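SnoaL-like domain-containing protein (Burkholderia xenovorans LB400, PDB 3FGY) is of unknown function but adopts the NTF2-like, SnoaL-type fold, whose cone-shaped pocket often binds small molecules or serves as an enzyme active site. Local coordinates at the interface of chains A and B. Numbering follows the deposited sequence. Chains: chain A/B, uncharacterized NTF2-like protein.

The interface of chains A and B. Residues chain A 75-77; chain B 76-78, 83.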
ATOM      1  N   PHE A  75       9.174   7.570  -4.868  1.00 14.14           N
ATOM      2  CA  PHE A  75       8.041   8.484  -5.018  1.00 13.67           C
ATOM      3  C   PHE A  75       7.413   8.250  -6.387  1.00 15.71           C
ATOM      4  O   PHE A  75       8.116   8.316  -7.412  1.00 21.43           O
ATOM      5  CB  PHE A  75       8.487   9.944  -4.864  1.00 15.03           C
ATOM      6  CG  PHE A  75       9.016  10.251  -3.519  1.00 15.68           C
ATOM      7  CD1 PHE A  75      10.333   9.940  -3.196  1.00 22.65           C
ATOM      8  CD2 PHE A  75       8.203  10.783  -2.537  1.00 16.68           C
ATOM      9  CE1 PHE A  75      10.828  10.181  -1.944  1.00 23.36           C
ATOM     10  CE2 PHE A  75       8.705  11.022  -1.283  1.00 20.88           C
ATOM     11  CZ  PHE A  75      10.007  10.722  -0.983  1.00 20.77           C
ATOM     12  N   VAL A  76       6.112   7.991  -6.395  1.00 16.55           N
ATOM     13  CA  VAL A  76       5.343   7.864  -7.614  1.00 15.78           C
ATOM     14  C   VAL A  76       4.232   8.905  -7.546  1.00 16.55           C
ATOM     15  O   VAL A  76       3.366   8.811  -6.671  1.00 16.57           O
ATOM     16  CB  VAL A  76       4.747   6.468  -7.776  1.00 17.91           C
ATOM     17  CG1 VAL A  76       3.999   6.372  -9.126  1.00 19.24           C
ATOM     18  CG2 VAL A  76       5.853   5.406  -7.670  1.00 18.25           C
ATOM     19  N   ALA A  77       4.274   9.874  -8.468  1.00 17.05           N
ATOM     20  CA  ALA A  77       3.460  11.080  -8.402  1.00 14.46           C
ATOM     21  C   ALA A  77       2.663  11.273  -9.703  1.00 15.30           C
ATOM     22  O   ALA A  77       3.207  11.163 -10.804  1.00 17.72           O
ATOM     23  CB  ALA A  77       4.358  12.334  -8.131  1.00 15.99           C
TER
ATOM     24  N   VAL B  76      -2.318   5.613 -10.009  1.00 14.94           N
ATOM     25  CA  VAL B  76      -1.289   6.626  -9.861  1.00 13.79           C
ATOM     26  C   VAL B  76      -0.053   6.035 -10.507  1.00 15.86           C
ATOM     27  O   VAL B  76       0.501   5.035 -10.038  1.00 15.17           O
ATOM     28  CB  VAL B  76      -1.033   6.945  -8.394  1.00 16.91           C
ATOM     29  CG1 VAL B  76       0.144   7.952  -8.221  1.00 16.80           C
ATOM     30  CG2 VAL B  76      -2.332   7.442  -7.727  1.00 16.30           C
ATOM     31  N   ALA B  77       0.350   6.621 -11.611  1.00 14.08           N
ATOM     32  CA  ALA B  77       1.368   6.006 -12.457  1.00 13.78           C
ATOM     33  C   ALA B  77       2.365   7.000 -13.008  1.00 14.29           C
ATOM     34  O   ALA B  77       2.049   8.178 -13.222  1.00 15.09           O
ATOM     35  CB  ALA B  77       0.709   5.247 -13.608  1.00 14.29           C
ATOM     36  N   GLN B  78       3.574   6.495 -13.255  1.00 16.43           N
ATOM     37  CA  GLN B  78       4.652   7.277 -13.814  1.00 17.75           C
ATOM     38  C   GLN B  78       5.486   6.297 -14.640  1.00 16.65           C
ATOM     39  O   GLN B  78       6.167   5.436 -14.076  1.00 16.45           O
ATOM     40  CB  GLN B  78       5.441   7.843 -12.629  1.00 23.71           C
ATOM     41  CG  GLN B  78       6.030   9.187 -12.703  1.00 29.82           C
ATOM     42  CD  GLN B  78       6.796   9.484 -11.397  1.00 27.53           C
ATOM     43  OE1 GLN B  78       6.229  10.002 -10.454  1.00 22.49           O
ATOM     44  NE2 GLN B  78       8.066   9.071 -11.331  1.00 44.74           N
ATOM     45  N   LEU B  83       0.741   2.158  -9.927  1.00 15.53           N
ATOM     46  CA  LEU B  83       0.209   1.887  -8.582  1.00 14.90           C
ATOM     47  C   LEU B  83      -1.306   1.959  -8.629  1.00 17.05           C
ATOM     48  O   LEU B  83      -1.892   2.954  -9.089  1.00 18.43           O
ATOM     49  CB  LEU B  83       0.792   2.843  -7.519  1.00 14.70           C
ATOM     50  CG  LEU B  83       2.126   2.445  -6.859  1.00 24.37           C
ATOM     51  CD1 LEU B  83       3.142   1.917  -7.848  1.00 18.80           C
ATOM     52  CD2 LEU B  83       2.683   3.642  -6.045  1.00 25.97           C
TER
HETATM   53  O   HOH W   1       2.745  10.577 -13.963  1.00 29.43           O
HETATM   54  O   HOH W   2       7.902  11.299  -8.769  1.00 35.05           O
HETATM   55  O   HOH W   3       5.485  12.283 -11.836  1.00 37.69           O
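The side-chain carbonyl oxygen OE1 of B:Gln78 is gripped by the backbone N-H of A:Ala77 and by waters 2 and 3. The hydrogen bond from A:Ala77 N to B:Gln78 OE1 is 2.8 Å long. It is nearly straight at the hydrogen (163°), although the donor lies 28° out of the carbonyl plane. Water 2 stands 2.7 Å from B:Gln78 OE1 and leads on, by a longer and weaker leg, to the carbonyl oxygen of A:Phe75. Water 3 ties the same OE1 to the carbonyl oxygen of A:Ala77, 2.7 Å from the water's O. Water 3 may donate to both of these oxygens, which would ease the approach of B:Gln78 OE1 to A:Ala77 O, 3.3 Å away. Water 1 joins the carbonyl oxygens of the two Ala77 residues, 2.6 Å from B:Ala77 O but with a long leg to A:Ala77 O.

Glutamine suits this place because its side chain is long, uncharged and ends in an amide that can imitate a peptide group. Beyond CG the B:Gln78 chain is extended, and this carries OE1 across the gap to the neighbouring strand. Its aliphatic part slides past A:Val76 in the opposite direction, B:Gln78 CB lying 4.1 Å from A:Val76 CG1. The small methyl of A:Ala77, beside B:Gln78 OE1, probably leaves room for the side-chain carbonyl to reach the backbone N-H.

A:Val76 adds the apolar half of the contact. With CG1 anti to the backbone N (chi1 -177°), that methyl turns toward B:Val76 O and B:Gln78 CB, leaving CB and CG2 for B:Leu83. The leucine comes tip to tip from the other strand, its CD2 3.9 Å from A:Val76 CB. Beta-branching thus lets one valine serve two neighbours, a methyl for each. B:Val76 rests its CG1 methyl 3.7 Å from A:Val76 O, a loose van der Waals touch.

The patch brings strand 74-78 of chain A against strands 74-78 and 81-92 of chain B, near the turn between these strands. Its twin lies across the two-fold axis, within sheet-to-sheet pairing that may represent the dimer, a common assembly in this family.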